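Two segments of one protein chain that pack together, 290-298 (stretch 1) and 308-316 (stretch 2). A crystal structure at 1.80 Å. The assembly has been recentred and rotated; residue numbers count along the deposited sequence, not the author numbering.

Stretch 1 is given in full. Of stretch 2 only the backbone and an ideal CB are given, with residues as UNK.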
# COMPACT_ATOMS: atom_id res chain seq x y z
N GLU A 290 7.03 4.63 9.53
CA GLU A 290 7.46 6.00 9.28
C GLU A 290 7.61 6.53 7.87
O GLU A 290 8.55 7.25 7.58
CB GLU A 290 8.74 6.34 10.08
CG GLU A 290 8.65 6.08 11.60
CD GLU A 290 7.34 6.58 12.25
OE1 GLU A 290 6.93 7.76 12.04
OE2 GLU A 290 6.72 5.78 13.01
N LEU A 291 6.64 6.25 7.00
CA LEU A 291 6.65 6.79 5.66
C LEU A 291 6.30 8.26 5.78
O LEU A 291 5.64 8.65 6.74
CB LEU A 291 5.56 6.12 4.79
CG LEU A 291 5.89 4.70 4.38
CD1 LEU A 291 4.69 4.06 3.60
CD2 LEU A 291 7.16 4.77 3.49
N VAL A 292 6.72 9.07 4.82
CA VAL A 292 6.30 10.49 4.81
C VAL A 292 5.27 10.58 3.69
O VAL A 292 5.60 10.46 2.52
CB VAL A 292 7.49 11.42 4.50
CG1 VAL A 292 6.97 12.88 4.38
CG2 VAL A 292 8.55 11.29 5.63
N PRO A 293 3.98 10.77 4.03
CA PRO A 293 2.91 10.87 3.04
C PRO A 293 2.80 12.21 2.38
O PRO A 293 3.00 13.27 3.02
CB PRO A 293 1.66 10.52 3.84
CG PRO A 293 2.01 11.16 5.20
CD PRO A 293 3.43 10.73 5.41
N HIS A 294 2.51 12.20 1.09
CA HIS A 294 2.36 13.44 0.40
C HIS A 294 0.96 13.62 -0.13
O HIS A 294 0.15 14.32 0.49
CB HIS A 294 3.43 13.57 -0.69
CG HIS A 294 4.78 13.92 -0.12
ND1 HIS A 294 5.68 12.97 0.31
CD2 HIS A 294 5.33 15.12 0.17
CE1 HIS A 294 6.74 13.57 0.83
NE2 HIS A 294 6.55 14.87 0.77
N SER A 295 0.63 12.97 -1.23
CA SER A 295 -0.69 13.13 -1.86
C SER A 295 -1.61 11.94 -1.62
O SER A 295 -1.15 10.81 -1.34
CB SER A 295 -0.53 13.30 -3.38
OG SER A 295 0.27 14.42 -3.66
N TYR A 296 -2.91 12.19 -1.71
CA TYR A 296 -3.90 11.11 -1.58
C TYR A 296 -5.09 11.62 -2.35
O TYR A 296 -5.84 12.49 -1.85
CB TYR A 296 -4.28 10.90 -0.10
CG TYR A 296 -5.28 9.78 0.21
CD1 TYR A 296 -6.08 9.85 1.34
CD2 TYR A 296 -5.33 8.59 -0.56
CE1 TYR A 296 -6.87 8.75 1.74
CE2 TYR A 296 -6.15 7.51 -0.20
CZ TYR A 296 -6.91 7.58 0.97
OH TYR A 296 -7.63 6.46 1.42
N GLN A 297 -5.34 11.07 -3.53
CA GLN A 297 -6.43 11.61 -4.35
C GLN A 297 -7.12 10.55 -5.21
O GLN A 297 -6.53 9.47 -5.46
CB GLN A 297 -5.85 12.60 -5.38
CG GLN A 297 -5.53 14.03 -4.89
CD GLN A 297 -6.71 14.67 -4.14
OE1 GLN A 297 -7.91 14.57 -4.55
NE2 GLN A 297 -6.40 15.30 -3.02
N SER A 298 -8.31 10.90 -5.70
CA SER A 298 -9.02 10.11 -6.69
C SER A 298 -8.74 10.84 -8.03
O SER A 298 -8.34 12.01 -8.05
CB SER A 298 -10.51 9.99 -6.41
OG SER A 298 -11.21 11.20 -6.60
N UNK A 308 -10.45 5.52 -9.76
CA UNK A 308 -9.17 5.02 -9.28
C UNK A 308 -8.63 6.06 -8.29
O UNK A 308 -9.09 7.25 -8.31
CB UNK A 308 -8.19 4.77 -10.43
N UNK A 309 -7.70 5.64 -7.43
CA UNK A 309 -7.09 6.57 -6.46
C UNK A 309 -5.57 6.32 -6.41
O UNK A 309 -5.06 5.33 -6.98
CB UNK A 309 -7.71 6.40 -5.07
N UNK A 310 -4.84 7.25 -5.80
CA UNK A 310 -3.41 7.02 -5.61
C UNK A 310 -2.95 7.75 -4.35
O UNK A 310 -3.65 8.66 -3.85
CB UNK A 310 -2.61 7.48 -6.83
N UNK A 311 -1.77 7.37 -3.87
CA UNK A 311 -1.16 8.05 -2.74
C UNK A 311 0.33 8.07 -3.06
O UNK A 311 0.83 7.15 -3.76
CB UNK A 311 -1.46 7.36 -1.41
N UNK A 312 1.05 9.11 -2.58
CA UNK A 312 2.49 9.15 -2.79
C UNK A 312 3.21 9.21 -1.43
O UNK A 312 2.67 9.75 -0.43
CB UNK A 312 2.87 10.35 -3.66
N UNK A 313 4.41 8.66 -1.40
CA UNK A 313 5.22 8.63 -0.17
C UNK A 313 6.70 8.80 -0.46
O UNK A 313 7.18 8.57 -1.59
CB UNK A 313 5.00 7.32 0.58
N UNK A 314 7.42 9.23 0.58
CA UNK A 314 8.86 9.26 0.53
C UNK A 314 9.20 8.25 1.58
O UNK A 314 8.60 8.27 2.65
CB UNK A 314 9.47 10.64 0.77
N UNK A 315 10.14 7.35 1.29
CA UNK A 315 10.49 6.31 2.24
C UNK A 315 11.99 6.39 2.47
O UNK A 315 12.77 6.28 1.52
CB UNK A 315 10.07 4.93 1.74
N UNK A 316 12.36 6.64 3.73
CA UNK A 316 13.75 6.72 4.09
C UNK A 316 14.28 5.31 4.19
O UNK A 316 13.74 4.48 4.92
CB UNK A 316 13.95 7.49 5.40

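The two segments run antiparallel, their strand axes 174° apart and 4.6 Å at closest approach, so each position of the second can be read against its neighbours on the first. The register slips by one residue between Pro 293 and Tyr 296, a beta bulge.

Position 308 has its CB sideways, with nothing of stretch 1 within 5.5 Å. A phi of -78° would admit proline among many others, and Pro 308 is found.

At position 309 the CB shares a face with Ser 298 and Tyr 296 and lies 5.2 Å from Tyr 296 CE2. The extended backbone and the nearby ring favour a branched or long apolar residue. Ile 309 suits both: its CG2 lies 3.8 Å from Ser 298 CA, and its CD1 reaches 4.3 Å from Tyr 296 CE2.

Position 310 pairs with Gln 297 through two backbone hydrogen bonds, N to Gln 297 O (2.8 Å) and Gln 297 N to its own O (3.0 Å). The CB is 4.6 Å from Gln 297 O, so a short side chain would touch little, whereas a long or aromatic one could lie across Gln 297 and Ser 295. Tyr 310, with chi1 at p, does this: CE2 is 3.7 Å from Gln 297 CB and CE1 3.9 Å from Ser 295 CB. A water links its OH, weakly, to Ser 295 OG.

Position 311 faces Tyr 296, its CB 3.5 Å from Ser 295 O and 4.1 Å from Tyr 296 CD2. Little room remains in that direction, so a small residue fits well. Ala 311 places its CB 4.2 Å from Tyr 296 CD2.

At position 312 the bulge matters. The backbone N donates to Ser 295 O (3.0 Å) and the O accepts from His 294 N (2.9 Å), leaving Ser 295 N, 4.2 Å from the CB, in need of an acceptor. Serine, threonine, asparagine or aspartate could supply one. Thr 312, with chi1 at p, turns OG1 to 2.9 Å from Ser 295 N and accepts its hydrogen bond.

The CB of position 313 lies on the face of Pro 293, 4.4 Å from Leu 291 CB. These apolar neighbours invite a broad, flat side chain. Tyr 313 lies with CE2 3.9 Å from Pro 293 CB, and Leu 291 CD1 sits over one face of its ring, 4.1 Å from the centroid.

Position 314 exchanges backbone hydrogen bonds with Val 292, and its CB is 4.0 Å from His 294 CE1. A polar or acidic chain could meet the imidazole edge. Glu 314 brings OE1 to 3.0 Å from His 294 CE1, though OE1 and NE2 are not hydrogen-bonded.

The CB of position 315 is already 3.4 Å from Leu 291 CD2, which favours a small apolar residue; Ala 315 makes that contact at 3.5 Å.

Position 316 meets no side chain of stretch 1, so many residues would serve. Asn 316 turns its end away from stretch 1.

Stretch 2, residues 308-316: PIYATYEAN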
# COMPACT_ATOMS: atom_id res chain seq x y z
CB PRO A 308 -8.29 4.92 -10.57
CG PRO A 308 -8.90 5.93 -11.51
CD PRO A 308 -10.38 6.13 -11.11
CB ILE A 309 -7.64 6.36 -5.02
CG1 ILE A 309 -7.43 4.92 -4.57
CG2 ILE A 309 -9.13 6.68 -4.98
CD1 ILE A 309 -7.65 4.68 -3.02
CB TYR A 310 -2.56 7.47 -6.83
CG TYR A 310 -2.51 8.98 -7.00
CD1 TYR A 310 -1.51 9.74 -6.37
CD2 TYR A 310 -3.49 9.64 -7.70
CE1 TYR A 310 -1.49 11.14 -6.46
CE2 TYR A 310 -3.51 11.06 -7.77
CZ TYR A 310 -2.51 11.78 -7.17
OH TYR A 310 -2.48 13.16 -7.31
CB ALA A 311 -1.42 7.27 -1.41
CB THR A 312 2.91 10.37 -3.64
OG1 THR A 312 2.37 11.56 -3.05
CG2 THR A 312 2.40 10.22 -5.03
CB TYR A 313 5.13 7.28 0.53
CG TYR A 313 3.73 6.84 0.87
CD1 TYR A 313 2.98 6.03 0.00
CD2 TYR A 313 3.14 7.27 2.05
CE1 TYR A 313 1.64 5.67 0.31
CE2 TYR A 313 1.80 6.92 2.39
CZ TYR A 313 1.06 6.12 1.50
OH TYR A 313 -0.21 5.76 1.80
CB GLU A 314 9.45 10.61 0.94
CG GLU A 314 9.47 11.58 -0.20
CD GLU A 314 10.22 12.85 0.18
OE1 GLU A 314 9.77 13.58 1.11
OE2 GLU A 314 11.27 13.10 -0.44
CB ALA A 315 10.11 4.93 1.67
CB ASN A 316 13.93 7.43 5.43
CG ASN A 316 15.41 7.64 5.76
OD1 ASN A 316 16.01 6.90 6.55
ND2 ASN A 316 16.03 8.61 5.08
O HOH W 1 10.34 7.76 5.38
O HOH W 2 0.20 9.75 0.92
O HOH W 3 0.58 14.34 -6.64
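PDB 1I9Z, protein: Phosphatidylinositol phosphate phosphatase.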